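Local coordinates for arginine 3rd transport system periplasmic binding protein (Legionella pneumophila subsp. pneumophila str. Philadelphia 1, PDB 3KZG) that probably binds arginine in the periplasm and delivers it to an ABC-type amino-acid importer, at residues E48-F52 and D53-P57; T119-A122 and R123-L126; L156-Y159 and E160-K163. All coordinates share one frame; numbering follows the deposited sequence.

Overall arrangement
Met in order from the N terminus, the three contacts lie in series: none nests within or crosses another, and each joins two adjoining segments round a turn or helix start, with no residue between them. Contact 1 carries strand 44-50 into helix 55-60, in what family topology suggests is the first lobe. Contact 2 opens helix 121-127, between parallel strands 112-116 and 133-137, and contact 3 turns strand 154-158 into helix 159-166; both belong to the lobe built on the five-stranded sheet. Phe52 packs on Thr119, joining contacts 1 and 2, whereas contacts 2 and 3 meet through Tyr121 with Asp158 and Val125 with Leu156.

Contact 1 (E48-F52 and D53-P57); sequences EAYIF and DDLFP
Leu55 reaches back over the turn to Phe52 and Tyr50. Its CB lies 3.2 Å from the carbonyl O of Phe52, and CG stays beside the same oxygen; only at the branch do the two methyls part. CD1 goes to the Phe52 ring, with Leu55 CD1 4.1 Å from Phe52 CD1 and the two side chains crossing at about a right angle. The other methyl goes to Tyr50, with Leu55 CD2 3.7 Å from Tyr50 CD2 and also close to the tyrosine CB. A forked leucine suits this place because one residue can touch both rings, one with each methyl. The first torsion of Leu55, -74°, sets CG beside its own backbone N and anti to the carbonyl carbon, which turns the fork back toward the strand.

The chain here leaves strand 44-50 and tightens into helix 55-60, a strand-to-helix turn in the alpha/beta architecture of a solute-binding protein lobe. Two i to i+3 backbone bonds mark the tightening: Asp54 N to Ile51 O (2.7 Å) and Leu55 N to Phe52 O (3.0 Å).

One residue further on, Phe56 turns its edge to the face of Phe52 in an offset edge-to-face pair, with ring centroids 5.8 Å apart and planes at 88°. Large, flat phenylalanines allow this contact between residues four apart, across the turn into the helix, and the Phe56 ring also makes a cation-pi interaction with Arg77. The Tyr50 hydroxyl, at the far end of its ring, makes a weak hydrogen bond to Glu63.

Contact 2 (T119-A122 and R123-L126); sequences TPYA and RQVL
Tyr121 and Gln124 run side by side from the first turn of the helix, pointing the same way, with the phenol ring and the amide planes 79° apart. The amide brings its oxygen obliquely to the ring, Gln124 OE1 lying 3.8 Å from Tyr121 CD1. Beyond these two residues, Ile72 and Ile189 pack against the tyrosine, while the polar ends find partners elsewhere. Tyr121 OH is hydrogen-bonded to Asp158 OD1 and Gln124 OE1 to Ser92 OG, so both polar ends are held. A first torsion of -169° swings Gln124 CG away from its own N, and the chain, extended beyond it, reaches alongside the near half of the ring.

Along the backbone run regular i to i+4 bonds. Gln124 N donates to Pro120 O (3.1 Å), followed by Val125 N to Tyr121 O (2.9 Å) and Leu126 N to Ala122 O (3.1 Å). Proline suits the N-cap because its missing N-H costs nothing there, and its carbonyl begins the series. Just before it, Thr119 OG1 accepts a weak bond from Tyr121 N in the manner of an ST turn. A water accepts from Arg123 N (3.1 Å) and donates to Thr119 O, extending the backbone network past the cap.

Ala122 and Val125 present compact groups to strand 133-137, whereas exposed Arg123 forms a salt bridge with Glu76. This is the helix start of a beta-alpha-beta crossover, in which helix 121-127 links strands 112-116 and 133-137.

Contact 3 (L156-Y159 and E160-K163); sequences LMDY and EAAK
Tyr159 and Lys163, one helical turn apart, meet where strand 154-158 turns into helix 159-166, a beta-to-alpha junction at the end of the central strand of the five-stranded sheet.

Among the backbone bonds, Asp158 O serves as the first acceptor: Ala162 N donates to it at 2.9 Å, and Ala161 N adds a weak second bond. Lys163 N then bonds to Tyr159 O (3.0 Å). Asp158 is the N-cap residue, yet its carboxylate makes no capping bond. It turns elsewhere, to Asn13 and Tyr121.

The aromatic contact is a CH-pi interaction. Lys163 CG lies over one face of the Tyr159 ring, 4.1 Å from the centroid and 26° off the normal, and Lys163 CD comes tightly to Tyr159 OH at 3.1 Å. A lysine suits this exposed site because its CG lies over one face while CD meets the hydroxyl end, and the chain, bent at chi3, carries the amine onward. Glu160 OE2 also approaches the ring, 3.6 Å from Tyr159 CE2, with the carboxylate plane steeply inclined to it.

Apolar packing fills the strand side, where small alanines let a long side chain come close to the helix. The CG of Met157, a selenomethionine, stands between its backbone N and carbonyl carbon (61°), which aims the chain at the helix; Met157 CG lies 4.1 Å from Ala162 CB.

Contact 1 (E48-F52 and D53-P57)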
ATOM      1  N   GLU A  48     -22.365 -25.524 -13.524  1.00 30.35           N
ATOM      2  CA  GLU A  48     -23.623 -26.240 -13.593  1.00 31.94           C
ATOM      3  C   GLU A  48     -24.501 -25.730 -12.459  1.00 31.47           C
ATOM      4  O   GLU A  48     -24.218 -25.971 -11.283  1.00 30.73           O
ATOM      5  CB  GLU A  48     -23.384 -27.745 -13.472  1.00 35.18           C
ATOM      6  CG  GLU A  48     -24.596 -28.583 -13.819  1.00 40.14           C
ATOM      7  CD  GLU A  48     -24.239 -29.778 -14.669  1.00 43.14           C
ATOM      8  OE1 GLU A  48     -23.528 -30.679 -14.169  1.00 44.48           O
ATOM      9  OE2 GLU A  48     -24.663 -29.811 -15.845  1.00 44.89           O
ATOM     10  N   ALA A  49     -25.564 -25.019 -12.824  1.00 30.85           N
ATOM     11  CA  ALA A  49     -26.484 -24.438 -11.851  1.00 29.60           C
ATOM     12  C   ALA A  49     -27.589 -25.377 -11.380  1.00 29.70           C
ATOM     13  O   ALA A  49     -28.276 -26.004 -12.183  1.00 30.23           O
ATOM     14  CB  ALA A  49     -27.099 -23.169 -12.427  1.00 29.97           C
ATOM     15  N   TYR A  50     -27.754 -25.450 -10.066  1.00 27.85           N
ATOM     16  CA  TYR A  50     -28.770 -26.284  -9.444  1.00 28.60           C
ATOM     17  C   TYR A  50     -29.498 -25.398  -8.464  1.00 27.54           C
ATOM     18  O   TYR A  50     -29.027 -24.312  -8.146  1.00 28.49           O
ATOM     19  CB  TYR A  50     -28.132 -27.414  -8.634  1.00 30.26           C
ATOM     20  CG  TYR A  50     -27.322 -28.402  -9.426  1.00 33.03           C
ATOM     21  CD1 TYR A  50     -27.859 -29.633  -9.792  1.00 33.10           C
ATOM     22  CD2 TYR A  50     -26.007 -28.117  -9.793  1.00 32.67           C
ATOM     23  CE1 TYR A  50     -27.109 -30.560 -10.502  1.00 34.25           C
ATOM     24  CE2 TYR A  50     -25.249 -29.038 -10.505  1.00 34.27           C
ATOM     25  CZ  TYR A  50     -25.808 -30.256 -10.856  1.00 34.67           C
ATOM     26  OH  TYR A  50     -25.068 -31.170 -11.562  1.00 36.29           O
ATOM     27  N   ILE A  51     -30.649 -25.852  -7.990  1.00 27.03           N
ATOM     28  CA  ILE A  51     -31.363 -25.105  -6.978  1.00 26.75           C
ATOM     29  C   ILE A  51     -30.472 -25.364  -5.762  1.00 26.00           C
ATOM     30  O   ILE A  51     -30.072 -26.503  -5.522  1.00 25.03           O
ATOM     31  CB  ILE A  51     -32.767 -25.684  -6.744  1.00 27.52           C
ATOM     32  CG1 ILE A  51     -33.638 -25.437  -7.976  1.00 28.56           C
ATOM     33  CG2 ILE A  51     -33.398 -25.056  -5.512  1.00 26.25           C
ATOM     34  CD1 ILE A  51     -35.050 -25.955  -7.831  1.00 29.35           C
ATOM     35  N   PHE A  52     -30.153 -24.313  -5.012  1.00 24.60           N
ATOM     36  CA  PHE A  52     -29.272 -24.420  -3.847  1.00 23.84           C
ATOM     37  C   PHE A  52     -29.274 -25.762  -3.100  1.00 25.08           C
ATOM     38  O   PHE A  52     -28.231 -26.412  -2.978  1.00 23.86           O
ATOM     39  CB  PHE A  52     -29.574 -23.297  -2.846  1.00 22.48           C
ATOM     40  CG  PHE A  52     -28.586 -23.221  -1.710  1.00 21.18           C
ATOM     41  CD1 PHE A  52     -27.303 -22.719  -1.918  1.00 22.55           C
ATOM     42  CD2 PHE A  52     -28.920 -23.698  -0.447  1.00 21.61           C
ATOM     43  CE1 PHE A  52     -26.362 -22.696  -0.886  1.00 21.04           C
ATOM     44  CE2 PHE A  52     -27.990 -23.684   0.595  1.00 22.05           C
ATOM     45  CZ  PHE A  52     -26.706 -23.181   0.374  1.00 23.18           C
ATOM     46  N   ASP A  53     -30.435 -26.171  -2.595  1.00 25.57           N
ATOM     47  CA  ASP A  53     -30.536 -27.416  -1.837  1.00 27.76           C
ATOM     48  C   ASP A  53     -30.105 -28.682  -2.592  1.00 27.06           C
ATOM     49  O   ASP A  53     -29.715 -29.668  -1.969  1.00 26.35           O
ATOM     50  CB  ASP A  53     -31.963 -27.603  -1.324  1.00 31.99           C
ATOM     51  CG  ASP A  53     -32.032 -28.554  -0.148  1.00 35.39           C
ATOM     52  OD1 ASP A  53     -33.128 -29.080   0.136  1.00 37.62           O
ATOM     53  OD2 ASP A  53     -30.982 -28.764   0.498  1.00 37.21           O
ATOM     54  N   ASP A  54     -30.175 -28.663  -3.920  1.00 25.16           N
ATOM     55  CA  ASP A  54     -29.784 -29.834  -4.695  1.00 26.17           C
ATOM     56  C   ASP A  54     -28.271 -29.955  -4.877  1.00 25.95           C
ATOM     57  O   ASP A  54     -27.779 -30.994  -5.322  1.00 26.51           O
ATOM     58  CB  ASP A  54     -30.450 -29.830  -6.078  1.00 25.67           C
ATOM     59  CG  ASP A  54     -31.949 -30.103  -6.015  1.00 27.29           C
ATOM     60  OD1 ASP A  54     -32.407 -30.762  -5.056  1.00 27.55           O
ATOM     61  OD2 ASP A  54     -32.665 -29.670  -6.941  1.00 28.33           O
ATOM     62  N   LEU A  55     -27.538 -28.901  -4.531  1.00 24.59           N
ATOM     63  CA  LEU A  55     -26.086 -28.896  -4.680  1.00 23.49           C
ATOM     64  C   LEU A  55     -25.400 -29.999  -3.885  1.00 23.79           C
ATOM     65  O   LEU A  55     -24.435 -30.605  -4.353  1.00 22.45           O
ATOM     66  CB  LEU A  55     -25.514 -27.533  -4.266  1.00 23.19           C
ATOM     67  CG  LEU A  55     -25.733 -26.371  -5.239  1.00 22.29           C
ATOM     68  CD1 LEU A  55     -25.257 -25.071  -4.607  1.00 20.87           C
ATOM     69  CD2 LEU A  55     -24.985 -26.651  -6.548  1.00 19.56           C
ATOM     70  N   PHE A  56     -25.903 -30.251  -2.682  1.00 24.95           N
ATOM     71  CA  PHE A  56     -25.341 -31.271  -1.810  1.00 27.02           C
ATOM     72  C   PHE A  56     -25.377 -32.670  -2.440  1.00 28.75           C
ATOM     73  O   PHE A  56     -24.347 -33.346  -2.520  1.00 28.10           O
ATOM     74  CB  PHE A  56     -26.073 -31.241  -0.470  1.00 26.63           C
ATOM     75  CG  PHE A  56     -26.041 -29.888   0.199  1.00 28.85           C
ATOM     76  CD1 PHE A  56     -24.866 -29.406   0.762  1.00 28.16           C
ATOM     77  CD2 PHE A  56     -27.174 -29.074   0.215  1.00 27.50           C
ATOM     78  CE1 PHE A  56     -24.811 -28.134   1.329  1.00 27.28           C
ATOM     79  CE2 PHE A  56     -27.129 -27.799   0.781  1.00 27.69           C
ATOM     80  CZ  PHE A  56     -25.945 -27.329   1.337  1.00 27.95           C
ATOM     81  N   PRO A  57     -26.557 -33.125  -2.898  1.00 30.21           N
ATOM     82  CA  PRO A  57     -26.585 -34.458  -3.505  1.00 30.41           C
ATOM     83  C   PRO A  57     -25.813 -34.498  -4.825  1.00 29.85           C
ATOM     84  O   PRO A  57     -25.175 -35.501  -5.145  1.00 29.83           O
ATOM     85  CB  PRO A  57     -28.079 -34.725  -3.675  1.00 31.42           C
ATOM     86  CG  PRO A  57     -28.637 -33.348  -3.895  1.00 32.54           C
ATOM     87  CD  PRO A  57     -27.910 -32.547  -2.841  1.00 30.83           C
TER

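Contact 2 (T119-A122 and R123-L126)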
ATOM      1  N   THR A 119     -29.547 -23.901   3.977  1.00 20.96           N
ATOM      2  CA  THR A 119     -28.597 -23.068   4.712  1.00 20.63           C
ATOM      3  C   THR A 119     -28.750 -23.311   6.206  1.00 20.00           C
ATOM      4  O   THR A 119     -29.706 -23.945   6.648  1.00 20.82           O
ATOM      5  CB  THR A 119     -28.831 -21.552   4.471  1.00 21.98           C
ATOM      6  OG1 THR A 119     -30.097 -21.168   5.025  1.00 22.70           O
ATOM      7  CG2 THR A 119     -28.794 -21.226   2.995  1.00 22.37           C
ATOM      8  N   PRO A 120     -27.799 -22.811   7.008  1.00 19.58           N
ATOM      9  CA  PRO A 120     -27.871 -22.993   8.458  1.00 18.52           C
ATOM     10  C   PRO A 120     -28.693 -21.877   9.101  1.00 17.74           C
ATOM     11  O   PRO A 120     -28.723 -21.741  10.324  1.00 17.12           O
ATOM     12  CB  PRO A 120     -26.409 -22.946   8.873  1.00 20.12           C
ATOM     13  CG  PRO A 120     -25.863 -21.897   7.954  1.00 20.47           C
ATOM     14  CD  PRO A 120     -26.490 -22.257   6.614  1.00 20.38           C
ATOM     15  N   TYR A 121     -29.377 -21.094   8.270  1.00 17.89           N
ATOM     16  CA  TYR A 121     -30.165 -19.970   8.766  1.00 17.94           C
ATOM     17  C   TYR A 121     -31.395 -20.323   9.605  1.00 18.86           C
ATOM     18  O   TYR A 121     -31.740 -19.596  10.543  1.00 18.82           O
ATOM     19  CB  TYR A 121     -30.536 -19.048   7.602  1.00 19.91           C
ATOM     20  CG  TYR A 121     -29.313 -18.432   6.940  1.00 20.74           C
ATOM     21  CD1 TYR A 121     -28.202 -18.054   7.704  1.00 20.86           C
ATOM     22  CD2 TYR A 121     -29.271 -18.206   5.564  1.00 20.41           C
ATOM     23  CE1 TYR A 121     -27.085 -17.468   7.117  1.00 20.87           C
ATOM     24  CE2 TYR A 121     -28.153 -17.617   4.966  1.00 20.93           C
ATOM     25  CZ  TYR A 121     -27.067 -17.251   5.752  1.00 19.30           C
ATOM     26  OH  TYR A 121     -25.960 -16.676   5.182  1.00 21.87           O
ATOM     27  N   ALA A 122     -32.053 -21.430   9.285  1.00 18.30           N
ATOM     28  CA  ALA A 122     -33.209 -21.842  10.066  1.00 20.81           C
ATOM     29  C   ALA A 122     -32.717 -22.089  11.487  1.00 22.44           C
ATOM     30  O   ALA A 122     -33.341 -21.673  12.469  1.00 22.46           O
ATOM     31  CB  ALA A 122     -33.804 -23.125   9.495  1.00 21.27           C
ATOM     32  N   ARG A 123     -31.584 -22.777  11.587  1.00 23.28           N
ATOM     33  CA  ARG A 123     -30.995 -23.089  12.880  1.00 23.59           C
ATOM     34  C   ARG A 123     -30.600 -21.820  13.630  1.00 21.53           C
ATOM     35  O   ARG A 123     -30.766 -21.734  14.846  1.00 22.40           O
ATOM     36  CB  ARG A 123     -29.774 -23.993  12.688  1.00 28.06           C
ATOM     37  CG  ARG A 123     -29.126 -24.444  13.985  1.00 34.41           C
ATOM     38  CD  ARG A 123     -28.001 -25.433  13.717  1.00 40.11           C
ATOM     39  NE  ARG A 123     -28.488 -26.661  13.093  1.00 45.34           N
ATOM     40  CZ  ARG A 123     -29.317 -27.525  13.676  1.00 48.05           C
ATOM     41  NH1 ARG A 123     -29.761 -27.303  14.908  1.00 48.91           N
ATOM     42  NH2 ARG A 123     -29.701 -28.616  13.026  1.00 49.07           N
ATOM     43  N   GLN A 124     -30.092 -20.828  12.906  1.00 20.85           N
ATOM     44  CA  GLN A 124     -29.686 -19.572  13.532  1.00 20.62           C
ATOM     45  C   GLN A 124     -30.894 -18.853  14.123  1.00 21.19           C
ATOM     46  O   GLN A 124     -30.846 -18.348  15.244  1.00 20.07           O
ATOM     47  CB  GLN A 124     -29.012 -18.655  12.516  1.00 21.89           C
ATOM     48  CG  GLN A 124     -28.342 -17.453  13.158  1.00 23.35           C
ATOM     49  CD  GLN A 124     -28.011 -16.364  12.165  1.00 23.43           C
ATOM     50  OE1 GLN A 124     -27.456 -16.624  11.099  1.00 23.99           O
ATOM     51  NE2 GLN A 124     -28.344 -15.127  12.516  1.00 26.45           N
ATOM     52  N   VAL A 125     -31.978 -18.817  13.356  1.00 20.81           N
ATOM     53  CA  VAL A 125     -33.205 -18.164  13.786  1.00 20.41           C
ATOM     54  C   VAL A 125     -33.783 -18.799  15.048  1.00 20.75           C
ATOM     55  O   VAL A 125     -34.082 -18.108  16.024  1.00 20.58           O
ATOM     56  CB  VAL A 125     -34.282 -18.215  12.663  1.00 21.41           C
ATOM     57  CG1 VAL A 125     -35.595 -17.637  13.159  1.00 18.35           C
ATOM     58  CG2 VAL A 125     -33.797 -17.440  11.445  1.00 21.61           C
ATOM     59  N   LEU A 126     -33.943 -20.117  15.038  1.00 22.01           N
ATOM     60  CA  LEU A 126     -34.520 -20.784  16.195  1.00 23.64           C
ATOM     61  C   LEU A 126     -33.626 -20.721  17.431  1.00 24.72           C
ATOM     62  O   LEU A 126     -34.127 -20.616  18.548  1.00 25.30           O
ATOM     63  CB  LEU A 126     -34.864 -22.236  15.855  1.00 22.49           C
ATOM     64  CG  LEU A 126     -35.932 -22.439  14.769  1.00 23.80           C
ATOM     65  CD1 LEU A 126     -36.196 -23.920  14.624  1.00 24.24           C
ATOM     66  CD2 LEU A 126     -37.224 -21.715  15.111  1.00 21.70           C
TER
HETATM   67  O   HOH W   1     -30.679 -24.369   9.078  1.00 22.61           O

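Contact 3 (L156-Y159 and E160-K163)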
ATOM      1  N   LEU A 156     -34.038 -14.007   6.684  1.00 19.19           N
ATOM      2  CA  LEU A 156     -32.653 -14.040   7.140  1.00 18.23           C
ATOM      3  C   LEU A 156     -31.895 -14.685   5.987  1.00 17.72           C
ATOM      4  O   LEU A 156     -32.150 -15.840   5.641  1.00 17.53           O
ATOM      5  CB  LEU A 156     -32.513 -14.886   8.420  1.00 18.08           C
ATOM      6  CG  LEU A 156     -31.089 -15.014   8.987  1.00 19.75           C
ATOM      7  CD1 LEU A 156     -30.500 -13.631   9.237  1.00 17.43           C
ATOM      8  CD2 LEU A 156     -31.117 -15.816  10.280  1.00 18.41           C
HETATM    9  N   MSE A 157     -30.993 -13.919   5.377  1.00 19.42           N
HETATM   10  CA  MSE A 157     -30.198 -14.377   4.242  1.00 20.43           C
HETATM   11  C   MSE A 157     -28.759 -13.879   4.354  1.00 18.66           C
HETATM   12  O   MSE A 157     -28.395 -13.254   5.346  1.00 19.48           O
HETATM   13  CB  MSE A 157     -30.823 -13.871   2.930  1.00 24.49           C
HETATM   14  CG  MSE A 157     -30.894 -12.347   2.789  1.00 30.64           C
HETATM   15 SE   MSE A 157     -31.826 -11.725   1.183  1.00 41.37          SE
HETATM   16  CE  MSE A 157     -33.649 -12.255   1.662  1.00 34.82           C
ATOM     17  N   ASP A 158     -27.947 -14.170   3.343  1.00 17.38           N
ATOM     18  CA  ASP A 158     -26.557 -13.727   3.332  1.00 16.32           C
ATOM     19  C   ASP A 158     -26.519 -12.195   3.412  1.00 17.09           C
ATOM     20  O   ASP A 158     -27.344 -11.510   2.796  1.00 18.90           O
ATOM     21  CB  ASP A 158     -25.849 -14.180   2.047  1.00 16.60           C
ATOM     22  CG  ASP A 158     -25.910 -15.690   1.830  1.00 19.20           C
ATOM     23  OD1 ASP A 158     -25.484 -16.451   2.723  1.00 19.31           O
ATOM     24  OD2 ASP A 158     -26.377 -16.117   0.753  1.00 19.65           O
ATOM     25  N   TYR A 159     -25.563 -11.667   4.167  1.00 15.57           N
ATOM     26  CA  TYR A 159     -25.406 -10.226   4.326  1.00 14.72           C
ATOM     27  C   TYR A 159     -25.231  -9.484   2.995  1.00 14.89           C
ATOM     28  O   TYR A 159     -25.928  -8.497   2.743  1.00 13.92           O
ATOM     29  CB  TYR A 159     -24.216  -9.927   5.245  1.00 18.26           C
ATOM     30  CG  TYR A 159     -23.865  -8.457   5.321  1.00 20.58           C
ATOM     31  CD1 TYR A 159     -24.745  -7.541   5.899  1.00 21.19           C
ATOM     32  CD2 TYR A 159     -22.672  -7.977   4.780  1.00 20.14           C
ATOM     33  CE1 TYR A 159     -24.454  -6.180   5.933  1.00 24.25           C
ATOM     34  CE2 TYR A 159     -22.367  -6.615   4.807  1.00 23.42           C
ATOM     35  CZ  TYR A 159     -23.263  -5.723   5.384  1.00 24.42           C
ATOM     36  OH  TYR A 159     -22.984  -4.378   5.403  1.00 26.42           O
ATOM     37  N   GLU A 160     -24.310  -9.946   2.145  1.00 13.61           N
ATOM     38  CA  GLU A 160     -24.088  -9.282   0.860  1.00 15.24           C
ATOM     39  C   GLU A 160     -25.293  -9.429  -0.071  1.00 15.54           C
ATOM     40  O   GLU A 160     -25.488  -8.606  -0.970  1.00 14.82           O
ATOM     41  CB  GLU A 160     -22.842  -9.824   0.147  1.00 15.72           C
ATOM     42  CG  GLU A 160     -21.503  -9.486   0.797  1.00 18.23           C
ATOM     43  CD  GLU A 160     -21.297  -8.000   1.034  1.00 19.80           C
ATOM     44  OE1 GLU A 160     -21.897  -7.180   0.311  1.00 21.94           O
ATOM     45  OE2 GLU A 160     -20.520  -7.652   1.946  1.00 20.99           O
ATOM     46  N   ALA A 161     -26.082 -10.481   0.127  1.00 15.53           N
ATOM     47  CA  ALA A 161     -27.276 -10.696  -0.689  1.00 16.89           C
ATOM     48  C   ALA A 161     -28.340  -9.698  -0.241  1.00 16.98           C
ATOM     49  O   ALA A 161     -29.075  -9.150  -1.060  1.00 17.60           O
ATOM     50  CB  ALA A 161     -27.800 -12.127  -0.517  1.00 14.80           C
ATOM     51  N   ALA A 162     -28.418  -9.476   1.067  1.00 15.26           N
ATOM     52  CA  ALA A 162     -29.385  -8.539   1.636  1.00 17.95           C
ATOM     53  C   ALA A 162     -29.085  -7.120   1.170  1.00 17.76           C
ATOM     54  O   ALA A 162     -29.990  -6.379   0.785  1.00 18.96           O
ATOM     55  CB  ALA A 162     -29.355  -8.605   3.162  1.00 15.28           C
ATOM     56  N   LYS A 163     -27.811  -6.746   1.205  1.00 20.01           N
ATOM     57  CA  LYS A 163     -27.394  -5.417   0.774  1.00 23.04           C
ATOM     58  C   LYS A 163     -27.674  -5.229  -0.712  1.00 22.26           C
ATOM     59  O   LYS A 163     -28.081  -4.151  -1.145  1.00 21.56           O
ATOM     60  CB  LYS A 163     -25.902  -5.206   1.040  1.00 27.48           C
ATOM     61  CG  LYS A 163     -25.558  -4.936   2.490  1.00 31.74           C
ATOM     62  CD  LYS A 163     -24.211  -4.239   2.587  1.00 37.65           C
ATOM     63  CE  LYS A 163     -24.236  -2.900   1.861  1.00 38.91           C
ATOM     64  NZ  LYS A 163     -22.911  -2.222   1.916  1.00 41.56           N
TER